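Local coordinates for protein virulence factor (Pectobacterium carotovorum, PDB 2W3Y) that acts as a virulence factor in a Drosophila pathogen, is S-palmitoylated and binds to lipid vesicles, at residues A[35-40]-A[83-88]; A[69-74]-A[253-258]; A[92-97]-A[169-174]; A[96-101]-A[189-194]. All blocks are in the same frame, centred on the assembly; numbering follows the deposited sequence.

Interaction 1. Residues A[35-40]-A[83-88]; sequences GLSKDG and PSNKEK
Asp39 takes a donor from each of two consecutive residues, Asn85 and Lys86, one on each carboxylate oxygen. Asn85 ND2 donates to Asp39 OD2 at 2.6 Å, short for an N-H...O bond, and fairly straight (162°). The oxygen sits in the plane of the amide, and the donor arrives on its anti side, only slightly out of the carboxylate plane. Lys86 makes the salt bridge: with the chain bent at its last torsion (chi4 -59°), NZ comes down from above the carboxylate plane to 3.1 Å from Asp39 OD1. A water bridges the same pair, donating to OD1 and accepting from NZ, which gives OD1 a second donor. The acceptor side sits on a type I turn, Ser37 to Gly40, that joins the short strand 36-37 to strand 40-49 as a beta hairpin. Within it Ser37 OG, anti to its own backbone N, accepts from Asp39 N at 2.8 Å and forms an ST turn. The partner segment is the loop between helices 57-81 and 91-105. Asn85 OD1, the other end of that side-chain amide, accepts at 2.9 Å from a water that is weakly linked to Ser37 OG. The backbones do not bond directly; another water donates to both carbonyls, 2.8 Å from Asp39 O and 2.7 Å from Lys86 O. Ser37 O accepts a hydrogen bond from the hydroxyl of Tyr166.

Interaction 2. Residues A[69-74]-A[253-258]; sequences RFVAVA and KAIDDA
Ile255 reaches across to Val71 and Ala72 on one side of helix 57-81, from a short 3-10 turn in the loop between helix 237-250 and strand 262-266. The turn is closed by backbone bonds from Asp257 N to Ala254 O and from Ala258 N to Ile255 O, and it carries the isoleucine side chain toward the helix. From Ile255 CB the two branches divide the work. CG2 stands anti to the carbonyl carbon and goes to the alanine, 3.8 Å from Ala72 CB and 3.9 Å from Ala72 CA; it also comes within 4.1 Å of Val71 CG1. The other branch starts with CG1 between the backbone N and the carbonyl carbon (chi1 67°). An extended second torsion (chi2 168°) then carries its terminal methyl to the valine, where Ile255 CD1 lies 3.9 Å from Val71 CG1 and 4.1 Å from Val71 CB. The valine and isoleucine side chains cross at about a right angle, and most of their contact is between methyls. Tyr44 of strand 40-49 touches both of them and places this buried apolar patch between helix, loop and sheet. Lys253 contributes through its backbone, while its NZ is hydrogen-bonded to the carbonyls of Thr29 and Ser26. The shortest approach between the helix and the loop is not between two apolar groups: the methyl carbon Ala72 CB lies 3.4 Å from Lys253 O.

Interaction 3. Residues A[92-97]-A[169-174]; sequences DIWKEV and LYAYST. With PLM (palmitic acid), chain C.
Trp94 lays one face of its indole against a methyl of Leu169, and this is where the contact is tight. Leu169 CD2 stands 3.5 Å from the centroid of the five-membered ring of Trp94 and only 18° off the ring normal, a CH-pi contact over the face. The methyl is shifted toward the rim, 3.4 Å from Trp94 CD1 and 3.5 Å from Trp94 NE1. The first torsion (chi1 -70°) sends the indole toward the strand, and the second (chi2 81°) turns its face to Leu169. Its nitrogen is satisfied by the carbonyl of Lys88, a bond that helps to fix the rotation of the ring. At the far end of the indole the packing is looser, with a single approach of 3.9 Å between Trp94 CZ3 and Ala171 CB. This is a helix packed on a mixed beta sheet, with helix 91-105 over strand 166-179. Leu169 and Ala171 point toward the helix, and the intervening Tyr170 belongs to the other side of the sheet, where the palmitic acid lies. There the terminal carbon of the fatty acid, CF, comes over one face of the tyrosine ring, 3.6 Å from Tyr170 CG. Tyr172 meets the same CF obliquely. The outward side of the helix carries Asp92, exposed to solvent, whose OD2 forms a long salt bridge of 3.6 Å with Lys95 NZ.

Interaction 4. Residues A[96-101]-A[189-194]; sequences EVSNQL and PRFLIY
Ser98 sets its hydroxyl against both Phe191 and Ile193, alternate residues of the strand. Its OG is anti to the carbonyl carbon (chi1 -55°), a setting that also lets it hydrogen-bond to the carbonyl of Trp94, one helical turn back. From there OG lies 3.4 Å from Ile193 CG1 and meets the Phe191 ring at its edge, near the ring plane, 3.8 Å from CE2. Ile193 holds CG1 anti to its own carbonyl carbon with chi1 at -40°, the torsion that puts this carbon next to the hydroxyl. The phenyl ring is carried out toward the helix by a first torsion that sets CG anti to the backbone N (chi1 172°). Leu101, a turn further along, brings its CD1 to 4.1 Å from Phe191 CZ, the two side chains crossing at about a right angle. Helix 91-105 thus packs over strand 185-198 of the mixed sheet, the two segments running nearly antiparallel with axes 10.2 Å apart. Met67 and Val71 of helix 57-81 also touch Phe191, so the ring sits beneath both helices. All four contacting residues are buried and the serine's proton is spent on the Trp94 carbonyl within the helix, so what holds helix to strand here is van der Waals contact.

From the N terminus, interaction 1 closes the first loop, bringing the 36-37/40-49 hairpin to the connection that follows helix 57-81. Interaction 2 starts on that helix, inside this loop, and ends near the C terminus, so the two cross. Nested within the long loop of interaction 2 are interactions 3 and 4, which start from overlapping parts of helix 91-105 and end on the neighbouring antiparallel strands 166-179 and 185-198. Interaction 1 runs directly into interaction 3, because its loop leads into helix 91-105. Interactions 3 and 4 set that helix on the mixed sheet, interaction 2 fastens the 253-258 loop to helix 57-81, and interaction 1 ties the hairpin to the interhelical connection.

Interaction 1. Residues A[35-40]-A[83-88]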
loop_
_atom_site.group_PDB
_atom_site.type_symbol
_atom_site.label_atom_id
_atom_site.label_comp_id
_atom_site.label_asym_id
_atom_site.label_seq_id
_atom_site.Cartn_x
_atom_site.Cartn_y
_atom_site.Cartn_z
ATOM N N GLY A 35 5.356 9.395 6.957
ATOM C CA GLY A 35 4.803 9.398 5.603
ATOM C C GLY A 35 5.493 10.367 4.662
ATOM O O GLY A 35 5.617 10.094 3.476
ATOM N N LEU A 36 5.928 11.510 5.184
ATOM C CA LEU A 36 6.562 12.503 4.337
ATOM C C LEU A 36 7.796 13.107 5.006
ATOM O O LEU A 36 7.727 13.606 6.124
ATOM C CB LEU A 36 5.549 13.582 3.926
ATOM C CG LEU A 36 6.023 14.787 3.105
ATOM C CD1 LEU A 36 6.528 14.338 1.738
ATOM C CD2 LEU A 36 4.907 15.808 2.965
ATOM N N SER A 37 8.914 13.086 4.287
ATOM C CA SER A 37 10.208 13.446 4.839
ATOM C C SER A 37 11.097 14.042 3.763
ATOM O O SER A 37 10.881 13.819 2.567
ATOM C CB SER A 37 10.881 12.175 5.400
ATOM O OG SER A 37 12.273 12.342 5.515
ATOM N N LYS A 38 12.127 14.778 4.171
ATOM C CA LYS A 38 13.113 15.197 3.180
ATOM C C LYS A 38 13.876 14.005 2.551
ATOM O O LYS A 38 14.377 14.105 1.433
ATOM C CB LYS A 38 14.044 16.292 3.731
ATOM C CG LYS A 38 14.844 15.921 4.960
ATOM C CD LYS A 38 15.687 17.134 5.429
ATOM C CE LYS A 38 16.628 17.627 4.330
ATOM N NZ LYS A 38 17.525 18.700 4.819
ATOM N N ASP A 39 13.918 12.875 3.260
ATOM C CA ASP A 39 14.594 11.655 2.782
ATOM C C ASP A 39 13.747 10.700 1.938
ATOM O O ASP A 39 14.265 9.699 1.428
ATOM C CB ASP A 39 15.234 10.916 3.961
ATOM C CG ASP A 39 16.384 11.716 4.582
ATOM O OD1 ASP A 39 17.037 12.484 3.838
ATOM O OD2 ASP A 39 16.623 11.592 5.800
ATOM N N GLY A 40 12.457 11.022 1.779
ATOM C CA GLY A 40 11.549 10.217 0.977
ATOM C C GLY A 40 10.136 10.213 1.545
ATOM O O GLY A 40 9.867 10.804 2.587
ATOM N N PRO A 83 19.171 1.440 9.575
ATOM C CA PRO A 83 20.366 1.991 10.272
ATOM C C PRO A 83 20.429 3.524 10.304
ATOM O O PRO A 83 21.180 4.105 11.098
ATOM C CB PRO A 83 21.540 1.475 9.435
ATOM C CG PRO A 83 20.960 0.377 8.537
ATOM C CD PRO A 83 19.519 0.756 8.322
ATOM N N SER A 84 19.669 4.163 9.424
ATOM C CA SER A 84 19.684 5.614 9.287
ATOM C C SER A 84 18.339 6.053 8.745
ATOM O O SER A 84 17.581 5.241 8.194
ATOM C CB SER A 84 20.782 6.060 8.315
ATOM O OG SER A 84 20.513 5.571 7.013
ATOM N N ASN A 85 18.044 7.336 8.903
ATOM C CA ASN A 85 16.773 7.889 8.429
ATOM C C ASN A 85 16.565 7.646 6.941
ATOM O O ASN A 85 15.486 7.233 6.530
ATOM C CB ASN A 85 16.647 9.376 8.777
ATOM C CG ASN A 85 15.226 9.887 8.596
ATOM O OD1 ASN A 85 14.332 9.532 9.348
ATOM N ND2 ASN A 85 15.021 10.695 7.586
ATOM N N LYS A 86 17.606 7.873 6.143
ATOM C CA LYS A 86 17.529 7.653 4.697
ATOM C C LYS A 86 17.086 6.226 4.325
ATOM O O LYS A 86 16.299 6.017 3.402
ATOM C CB LYS A 86 18.879 7.974 4.047
ATOM C CG LYS A 86 19.163 9.442 3.926
ATOM C CD LYS A 86 20.504 9.694 3.229
ATOM C CE LYS A 86 20.957 11.133 3.428
ATOM N NZ LYS A 86 19.947 12.071 2.884
ATOM N N GLU A 87 17.607 5.254 5.070
ATOM C CA GLU A 87 17.341 3.849 4.833
ATOM C C GLU A 87 15.933 3.391 5.218
ATOM O O GLU A 87 15.480 2.331 4.759
ATOM C CB GLU A 87 18.415 2.994 5.514
ATOM C CG GLU A 87 19.735 2.994 4.744
ATOM C CD GLU A 87 20.858 2.319 5.526
ATOM O OE1 GLU A 87 21.100 1.105 5.312
ATOM O OE2 GLU A 87 21.479 3.002 6.376
ATOM N N LYS A 88 15.221 4.183 6.023
ATOM C CA LYS A 88 13.763 3.941 6.217
ATOM C C LYS A 88 12.967 3.969 4.892
ATOM O O LYS A 88 11.891 3.370 4.785
ATOM C CB LYS A 88 13.137 4.957 7.191
ATOM C CG LYS A 88 13.667 4.899 8.598
ATOM C CD LYS A 88 13.114 6.071 9.420
ATOM C CE LYS A 88 13.955 6.352 10.655
ATOM N NZ LYS A 88 13.807 5.324 11.687
HETATM O O HOH W 1 11.786 10.424 8.321
HETATM O O HOH W 2 16.050 7.602 1.176
HETATM O O HOH W 3 18.741 14.464 4.325
#

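Interaction 2. Residues A[69-74]-A[253-258]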
loop_
_atom_site.group_PDB
_atom_site.type_symbol
_atom_site.label_atom_id
_atom_site.label_comp_id
_atom_site.label_asym_id
_atom_site.label_seq_id
_atom_site.Cartn_x
_atom_site.Cartn_y
_atom_site.Cartn_z
ATOM N N ARG A 69 -3.408 -3.061 9.793
ATOM C CA ARG A 69 -2.563 -3.513 10.892
ATOM C C ARG A 69 -1.281 -4.187 10.395
ATOM O O ARG A 69 -0.207 -3.945 10.954
ATOM C CB ARG A 69 -3.337 -4.451 11.820
ATOM C CG ARG A 69 -4.428 -3.726 12.628
ATOM C CD ARG A 69 -5.174 -4.696 13.533
ATOM N NE ARG A 69 -4.405 -4.928 14.756
ATOM C CZ ARG A 69 -4.704 -5.817 15.702
ATOM N NH1 ARG A 69 -5.774 -6.601 15.588
ATOM N NH2 ARG A 69 -3.920 -5.918 16.771
ATOM N N PHE A 70 -1.407 -5.017 9.357
ATOM C CA PHE A 70 -0.250 -5.636 8.688
ATOM C C PHE A 70 0.684 -4.588 8.060
ATOM O O PHE A 70 1.913 -4.684 8.181
ATOM C CB PHE A 70 -0.700 -6.663 7.642
ATOM C CG PHE A 70 -0.852 -8.079 8.184
ATOM C CD1 PHE A 70 0.257 -8.792 8.642
ATOM C CD2 PHE A 70 -2.108 -8.698 8.205
ATOM C CE1 PHE A 70 0.120 -10.098 9.128
ATOM C CE2 PHE A 70 -2.269 -9.999 8.690
ATOM C CZ PHE A 70 -1.160 -10.705 9.155
ATOM N N VAL A 71 0.098 -3.579 7.413
ATOM C CA VAL A 71 0.887 -2.472 6.849
ATOM C C VAL A 71 1.679 -1.728 7.931
ATOM O O VAL A 71 2.888 -1.486 7.752
ATOM C CB VAL A 71 0.004 -1.490 5.953
ATOM C CG1 VAL A 71 0.804 -0.234 5.537
ATOM C CG2 VAL A 71 -0.520 -2.224 4.720
ATOM N N ALA A 72 1.024 -1.397 9.055
ATOM C CA ALA A 72 1.691 -0.721 10.183
ATOM C C ALA A 72 2.759 -1.622 10.862
ATOM O O ALA A 72 3.825 -1.133 11.246
ATOM C CB ALA A 72 0.666 -0.221 11.230
ATOM N N VAL A 73 2.473 -2.925 10.979
ATOM C CA VAL A 73 3.491 -3.907 11.468
ATOM C C VAL A 73 4.748 -3.916 10.580
ATOM O O VAL A 73 5.871 -3.840 11.093
ATOM C CB VAL A 73 2.898 -5.344 11.647
ATOM C CG1 VAL A 73 4.002 -6.412 11.803
ATOM C CG2 VAL A 73 1.987 -5.378 12.840
ATOM N N ALA A 74 4.568 -3.973 9.259
ATOM C CA ALA A 74 5.710 -3.970 8.345
ATOM C C ALA A 74 6.503 -2.654 8.463
ATOM O O ALA A 74 7.738 -2.653 8.580
ATOM C CB ALA A 74 5.264 -4.224 6.918
ATOM N N LYS A 253 1.903 2.057 15.257
ATOM C CA LYS A 253 0.974 3.190 15.281
ATOM C C LYS A 253 0.046 3.141 14.067
ATOM O O LYS A 253 0.445 2.690 13.001
ATOM C CB LYS A 253 1.759 4.504 15.263
ATOM C CG LYS A 253 1.880 5.198 16.614
ATOM C CD LYS A 253 2.931 4.586 17.483
ATOM C CE LYS A 253 3.114 5.438 18.736
ATOM N NZ LYS A 253 3.725 4.671 19.846
ATOM N N ALA A 254 -1.189 3.600 14.236
ATOM C CA ALA A 254 -2.180 3.586 13.156
ATOM C C ALA A 254 -1.719 4.351 11.903
ATOM O O ALA A 254 -1.371 5.536 11.975
ATOM C CB ALA A 254 -3.531 4.124 13.659
ATOM N N ILE A 255 -1.733 3.674 10.758
ATOM C CA ILE A 255 -1.451 4.345 9.477
ATOM C C ILE A 255 -2.504 5.393 9.117
ATOM O O ILE A 255 -2.203 6.345 8.393
ATOM C CB ILE A 255 -1.175 3.373 8.284
ATOM C CG1 ILE A 255 -2.430 2.569 7.890
ATOM C CG2 ILE A 255 0.038 2.471 8.587
ATOM C CD1 ILE A 255 -2.316 1.813 6.571
ATOM N N ASP A 256 -3.722 5.248 9.642
ATOM C CA ASP A 256 -4.759 6.277 9.407
ATOM C C ASP A 256 -4.507 7.630 10.101
ATOM O O ASP A 256 -5.197 8.621 9.810
ATOM C CB ASP A 256 -6.189 5.732 9.626
ATOM C CG ASP A 256 -6.537 5.488 11.102
ATOM O OD1 ASP A 256 -5.751 5.853 11.992
ATOM O OD2 ASP A 256 -7.634 4.923 11.360
ATOM N N ASP A 257 -3.518 7.676 11.000
ATOM C CA ASP A 257 -3.021 8.941 11.556
ATOM C C ASP A 257 -1.891 9.614 10.739
ATOM O O ASP A 257 -1.520 10.756 11.034
ATOM C CB ASP A 257 -2.552 8.792 13.015
ATOM C CG ASP A 257 -3.679 8.436 13.975
ATOM O OD1 ASP A 257 -4.836 8.889 13.772
ATOM O OD2 ASP A 257 -3.400 7.700 14.951
ATOM N N ALA A 258 -1.349 8.930 9.726
ATOM C CA ALA A 258 -0.280 9.526 8.903
ATOM C C ALA A 258 -0.782 10.641 7.962
ATOM O O ALA A 258 -1.899 10.593 7.451
ATOM C CB ALA A 258 0.455 8.437 8.103
#

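Interaction 3. Residues A[92-97]-A[169-174]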
loop_
_atom_site.group_PDB
_atom_site.type_symbol
_atom_site.label_atom_id
_atom_site.label_comp_id
_atom_site.label_asym_id
_atom_site.label_seq_id
_atom_site.Cartn_x
_atom_site.Cartn_y
_atom_site.Cartn_z
ATOM N N ASP A 92 14.529 -2.035 -0.552
ATOM C CA ASP A 92 15.079 -3.363 -0.277
ATOM C C ASP A 92 14.840 -3.818 1.170
ATOM O O ASP A 92 14.660 -5.000 1.416
ATOM C CB ASP A 92 16.559 -3.467 -0.688
ATOM C CG ASP A 92 16.744 -3.581 -2.221
ATOM O OD1 ASP A 92 17.756 -3.035 -2.743
ATOM O OD2 ASP A 92 15.897 -4.221 -2.912
ATOM N N ILE A 93 14.816 -2.882 2.117
ATOM C CA ILE A 93 14.490 -3.202 3.528
ATOM C C ILE A 93 13.006 -3.558 3.735
ATOM O O ILE A 93 12.678 -4.505 4.475
ATOM C CB ILE A 93 14.939 -2.073 4.478
ATOM C CG1 ILE A 93 16.468 -1.891 4.396
ATOM C CG2 ILE A 93 14.469 -2.352 5.908
ATOM C CD1 ILE A 93 16.988 -0.630 5.057
ATOM N N TRP A 94 12.120 -2.800 3.084
ATOM C CA TRP A 94 10.685 -3.143 2.981
ATOM C C TRP A 94 10.459 -4.527 2.353
ATOM O O TRP A 94 9.620 -5.308 2.814
ATOM C CB TRP A 94 9.931 -2.064 2.170
ATOM C CG TRP A 94 9.791 -0.738 2.891
ATOM C CD1 TRP A 94 10.734 0.250 2.983
ATOM C CD2 TRP A 94 8.641 -0.260 3.610
ATOM N NE1 TRP A 94 10.244 1.306 3.724
ATOM C CE2 TRP A 94 8.966 1.018 4.123
ATOM C CE3 TRP A 94 7.374 -0.797 3.884
ATOM C CZ2 TRP A 94 8.062 1.779 4.897
ATOM C CZ3 TRP A 94 6.478 -0.044 4.648
ATOM C CH2 TRP A 94 6.829 1.234 5.137
ATOM N N LYS A 95 11.206 -4.837 1.287
ATOM C CA LYS A 95 11.095 -6.152 0.660
ATOM C C LYS A 95 11.547 -7.302 1.595
ATOM O O LYS A 95 10.873 -8.335 1.677
ATOM C CB LYS A 95 11.838 -6.179 -0.683
ATOM C CG LYS A 95 11.684 -7.492 -1.463
ATOM C CD LYS A 95 12.378 -7.419 -2.826
ATOM C CE LYS A 95 13.894 -7.486 -2.690
ATOM N NZ LYS A 95 14.604 -7.362 -4.019
ATOM N N GLU A 96 12.666 -7.114 2.296
ATOM C CA GLU A 96 13.170 -8.107 3.275
ATOM C C GLU A 96 12.114 -8.451 4.342
ATOM O O GLU A 96 11.906 -9.624 4.680
ATOM C CB GLU A 96 14.465 -7.592 3.933
ATOM C CG GLU A 96 15.092 -8.488 5.050
ATOM C CD GLU A 96 15.928 -9.658 4.520
ATOM O OE1 GLU A 96 15.915 -9.916 3.284
ATOM O OE2 GLU A 96 16.608 -10.320 5.345
ATOM N N VAL A 97 11.427 -7.425 4.836
ATOM C CA VAL A 97 10.431 -7.579 5.911
ATOM C C VAL A 97 9.142 -8.235 5.383
ATOM O O VAL A 97 8.577 -9.126 6.038
ATOM C CB VAL A 97 10.164 -6.216 6.625
ATOM C CG1 VAL A 97 8.925 -6.273 7.521
ATOM C CG2 VAL A 97 11.409 -5.759 7.445
ATOM N N LEU A 169 7.464 5.340 -2.035
ATOM C CA LEU A 169 6.893 4.010 -1.808
ATOM C C LEU A 169 5.375 4.096 -1.564
ATOM O O LEU A 169 4.897 5.061 -0.974
ATOM C CB LEU A 169 7.583 3.324 -0.603
ATOM C CG LEU A 169 9.114 3.114 -0.562
ATOM C CD1 LEU A 169 9.864 4.359 -0.082
ATOM C CD2 LEU A 169 9.502 1.925 0.336
ATOM N N TYR A 170 4.641 3.105 -2.069
ATOM C CA TYR A 170 3.254 2.854 -1.713
ATOM C C TYR A 170 3.228 1.626 -0.810
ATOM O O TYR A 170 3.677 0.555 -1.208
ATOM C CB TYR A 170 2.380 2.607 -2.953
ATOM C CG TYR A 170 1.827 3.873 -3.552
ATOM C CD1 TYR A 170 2.691 4.865 -3.991
ATOM C CD2 TYR A 170 0.437 4.098 -3.663
ATOM C CE1 TYR A 170 2.222 6.040 -4.531
ATOM C CE2 TYR A 170 -0.051 5.301 -4.214
ATOM C CZ TYR A 170 0.875 6.266 -4.635
ATOM O OH TYR A 170 0.506 7.475 -5.193
ATOM N N ALA A 171 2.732 1.813 0.416
ATOM C CA ALA A 171 2.521 0.728 1.374
ATOM C C ALA A 171 1.008 0.664 1.597
ATOM O O ALA A 171 0.440 1.503 2.302
ATOM C CB ALA A 171 3.251 1.006 2.658
ATOM N N TYR A 172 0.371 -0.318 0.977
ATOM C CA TYR A 172 -1.073 -0.296 0.821
ATOM C C TYR A 172 -1.727 -1.663 0.809
ATOM O O TYR A 172 -1.040 -2.692 0.788
ATOM C CB TYR A 172 -1.473 0.521 -0.437
ATOM C CG TYR A 172 -1.161 -0.082 -1.809
ATOM C CD1 TYR A 172 -2.183 -0.573 -2.629
ATOM C CD2 TYR A 172 0.160 -0.131 -2.303
ATOM C CE1 TYR A 172 -1.908 -1.111 -3.914
ATOM C CE2 TYR A 172 0.443 -0.662 -3.571
ATOM C CZ TYR A 172 -0.600 -1.141 -4.376
ATOM O OH TYR A 172 -0.327 -1.663 -5.627
ATOM N N SER A 173 -3.061 -1.660 0.883
ATOM C CA SER A 173 -3.877 -2.840 0.650
ATOM C C SER A 173 -4.980 -2.517 -0.357
ATOM O O SER A 173 -5.385 -1.350 -0.488
ATOM C CB SER A 173 -4.475 -3.399 1.968
ATOM O OG SER A 173 -5.397 -2.501 2.573
ATOM N N THR A 174 -5.416 -3.546 -1.095
ATOM C CA THR A 174 -6.585 -3.461 -1.980
ATOM C C THR A 174 -7.606 -4.500 -1.532
ATOM O O THR A 174 -7.258 -5.576 -1.019
ATOM C CB THR A 174 -6.281 -3.666 -3.492
ATOM O OG1 THR A 174 -6.066 -5.055 -3.763
ATOM C CG2 THR A 174 -5.065 -2.851 -3.952
HETATM C C1 PLM C . -0.631 15.569 -8.360
HETATM O O2 PLM C . -0.427 16.807 -8.466
HETATM C C2 PLM C . 0.517 14.583 -8.540
HETATM C C3 PLM C . 0.950 13.904 -7.243
HETATM C C4 PLM C . 2.129 12.947 -7.430
HETATM C C5 PLM C . 1.719 11.611 -8.049
HETATM C C6 PLM C . 2.870 10.923 -8.781
HETATM C C7 PLM C . 2.574 9.442 -9.013
HETATM C C8 PLM C . 3.287 8.866 -10.241
HETATM C C9 PLM C . 4.410 7.933 -9.789
HETATM C CA PLM C . 4.167 6.462 -10.108
HETATM C CB PLM C . 3.977 5.637 -8.840
HETATM C CC PLM C . 3.166 4.387 -9.143
HETATM C CD PLM C . 2.147 4.088 -8.052
HETATM C CE PLM C . 2.411 2.713 -7.458
HETATM C CF PLM C . 1.197 2.181 -6.710
#

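Interaction 4. Residues A[96-101]-A[189-194]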
loop_
_atom_site.group_PDB
_atom_site.type_symbol
_atom_site.label_atom_id
_atom_site.label_comp_id
_atom_site.label_asym_id
_atom_site.label_seq_id
_atom_site.Cartn_x
_atom_site.Cartn_y
_atom_site.Cartn_z
ATOM N N GLU A 96 12.666 -7.114 2.296
ATOM C CA GLU A 96 13.170 -8.107 3.275
ATOM C C GLU A 96 12.114 -8.451 4.342
ATOM O O GLU A 96 11.906 -9.624 4.680
ATOM C CB GLU A 96 14.465 -7.592 3.933
ATOM C CG GLU A 96 15.092 -8.488 5.050
ATOM C CD GLU A 96 15.928 -9.658 4.520
ATOM O OE1 GLU A 96 15.915 -9.916 3.284
ATOM O OE2 GLU A 96 16.608 -10.320 5.345
ATOM N N VAL A 97 11.427 -7.425 4.836
ATOM C CA VAL A 97 10.431 -7.579 5.911
ATOM C C VAL A 97 9.142 -8.235 5.383
ATOM O O VAL A 97 8.577 -9.126 6.038
ATOM C CB VAL A 97 10.164 -6.216 6.625
ATOM C CG1 VAL A 97 8.925 -6.273 7.521
ATOM C CG2 VAL A 97 11.409 -5.759 7.445
ATOM N N SER A 98 8.686 -7.809 4.196
ATOM C CA SER A 98 7.540 -8.438 3.536
ATOM C C SER A 98 7.763 -9.926 3.174
ATOM O O SER A 98 6.842 -10.722 3.267
ATOM C CB SER A 98 7.124 -7.636 2.286
ATOM O OG SER A 98 6.865 -6.276 2.617
ATOM N N ASN A 99 8.976 -10.288 2.758
ATOM C CA ASN A 99 9.328 -11.688 2.460
ATOM C C ASN A 99 9.260 -12.604 3.696
ATOM O O ASN A 99 9.333 -13.819 3.579
ATOM C CB ASN A 99 10.726 -11.780 1.833
ATOM C CG ASN A 99 10.747 -11.358 0.361
ATOM O OD1 ASN A 99 9.730 -11.403 -0.342
ATOM N ND2 ASN A 99 11.924 -10.969 -0.112
ATOM N N GLN A 100 9.117 -12.005 4.873
ATOM C CA GLN A 100 8.915 -12.747 6.109
ATOM C C GLN A 100 7.428 -12.913 6.418
ATOM O O GLN A 100 6.999 -14.001 6.830
ATOM C CB GLN A 100 9.655 -12.080 7.267
ATOM C CG GLN A 100 11.167 -12.086 7.120
ATOM C CD GLN A 100 11.756 -13.491 7.008
ATOM O OE1 GLN A 100 12.415 -13.817 6.022
ATOM N NE2 GLN A 100 11.518 -14.325 8.020
ATOM N N LEU A 101 6.643 -11.856 6.170
ATOM C CA LEU A 101 5.186 -11.861 6.378
ATOM C C LEU A 101 4.410 -12.751 5.402
ATOM O O LEU A 101 3.474 -13.453 5.800
ATOM C CB LEU A 101 4.608 -10.417 6.300
ATOM C CG LEU A 101 5.017 -9.431 7.398
ATOM C CD1 LEU A 101 4.560 -7.994 7.098
ATOM C CD2 LEU A 101 4.554 -9.877 8.795
ATOM N N PRO A 189 -8.594 -9.828 -0.574
ATOM C CA PRO A 189 -7.745 -8.820 0.054
ATOM C C PRO A 189 -6.253 -9.008 -0.256
ATOM O O PRO A 189 -5.709 -10.098 -0.033
ATOM C CB PRO A 189 -8.014 -9.014 1.544
ATOM C CG PRO A 189 -8.391 -10.475 1.689
ATOM C CD PRO A 189 -8.861 -10.971 0.329
ATOM N N ARG A 190 -5.605 -7.954 -0.756
ATOM C CA ARG A 190 -4.150 -8.005 -1.077
ATOM C C ARG A 190 -3.317 -6.995 -0.270
ATOM O O ARG A 190 -3.758 -5.849 -0.061
ATOM C CB ARG A 190 -3.919 -7.739 -2.569
ATOM C CG ARG A 190 -4.474 -8.777 -3.528
ATOM C CD ARG A 190 -4.277 -8.332 -5.003
ATOM N NE ARG A 190 -5.320 -7.400 -5.482
ATOM C CZ ARG A 190 -5.165 -6.522 -6.483
ATOM N NH1 ARG A 190 -4.003 -6.443 -7.129
ATOM N NH2 ARG A 190 -6.170 -5.713 -6.844
ATOM N N PHE A 191 -2.123 -7.437 0.155
ATOM C CA PHE A 191 -1.098 -6.647 0.825
ATOM C C PHE A 191 0.005 -6.377 -0.217
ATOM O O PHE A 191 0.553 -7.318 -0.805
ATOM C CB PHE A 191 -0.554 -7.450 2.021
ATOM C CG PHE A 191 0.653 -6.848 2.710
ATOM C CD1 PHE A 191 0.510 -5.964 3.772
ATOM C CD2 PHE A 191 1.950 -7.225 2.335
ATOM C CE1 PHE A 191 1.648 -5.441 4.429
ATOM C CE2 PHE A 191 3.073 -6.707 2.974
ATOM C CZ PHE A 191 2.928 -5.817 4.017
ATOM N N LEU A 192 0.292 -5.101 -0.466
ATOM C CA LEU A 192 1.243 -4.680 -1.529
ATOM C C LEU A 192 2.229 -3.597 -1.076
ATOM O O LEU A 192 1.815 -2.614 -0.467
ATOM C CB LEU A 192 0.467 -4.181 -2.761
ATOM C CG LEU A 192 -0.437 -5.200 -3.469
ATOM C CD1 LEU A 192 -1.530 -4.550 -4.319
ATOM C CD2 LEU A 192 0.389 -6.200 -4.304
ATOM N N ILE A 193 3.530 -3.790 -1.354
ATOM C CA ILE A 193 4.536 -2.731 -1.161
ATOM C C ILE A 193 5.230 -2.472 -2.494
ATOM O O ILE A 193 5.836 -3.374 -3.059
ATOM C CB ILE A 193 5.625 -3.032 -0.079
ATOM C CG1 ILE A 193 5.061 -3.732 1.184
ATOM C CG2 ILE A 193 6.418 -1.738 0.232
ATOM C CD1 ILE A 193 4.345 -2.809 2.207
ATOM N N TYR A 194 5.078 -1.254 -3.008
ATOM C CA TYR A 194 5.650 -0.866 -4.306
ATOM C C TYR A 194 6.653 0.224 -4.041
ATOM O O TYR A 194 6.457 1.039 -3.130
ATOM C CB TYR A 194 4.575 -0.332 -5.254
ATOM C CG TYR A 194 3.737 -1.380 -5.956
ATOM C CD1 TYR A 194 3.559 -2.666 -5.426
ATOM C CD2 TYR A 194 3.075 -1.064 -7.130
ATOM C CE1 TYR A 194 2.777 -3.605 -6.083
ATOM C CE2 TYR A 194 2.292 -1.992 -7.787
ATOM C CZ TYR A 194 2.146 -3.258 -7.263
ATOM O OH TYR A 194 1.357 -4.160 -7.955
#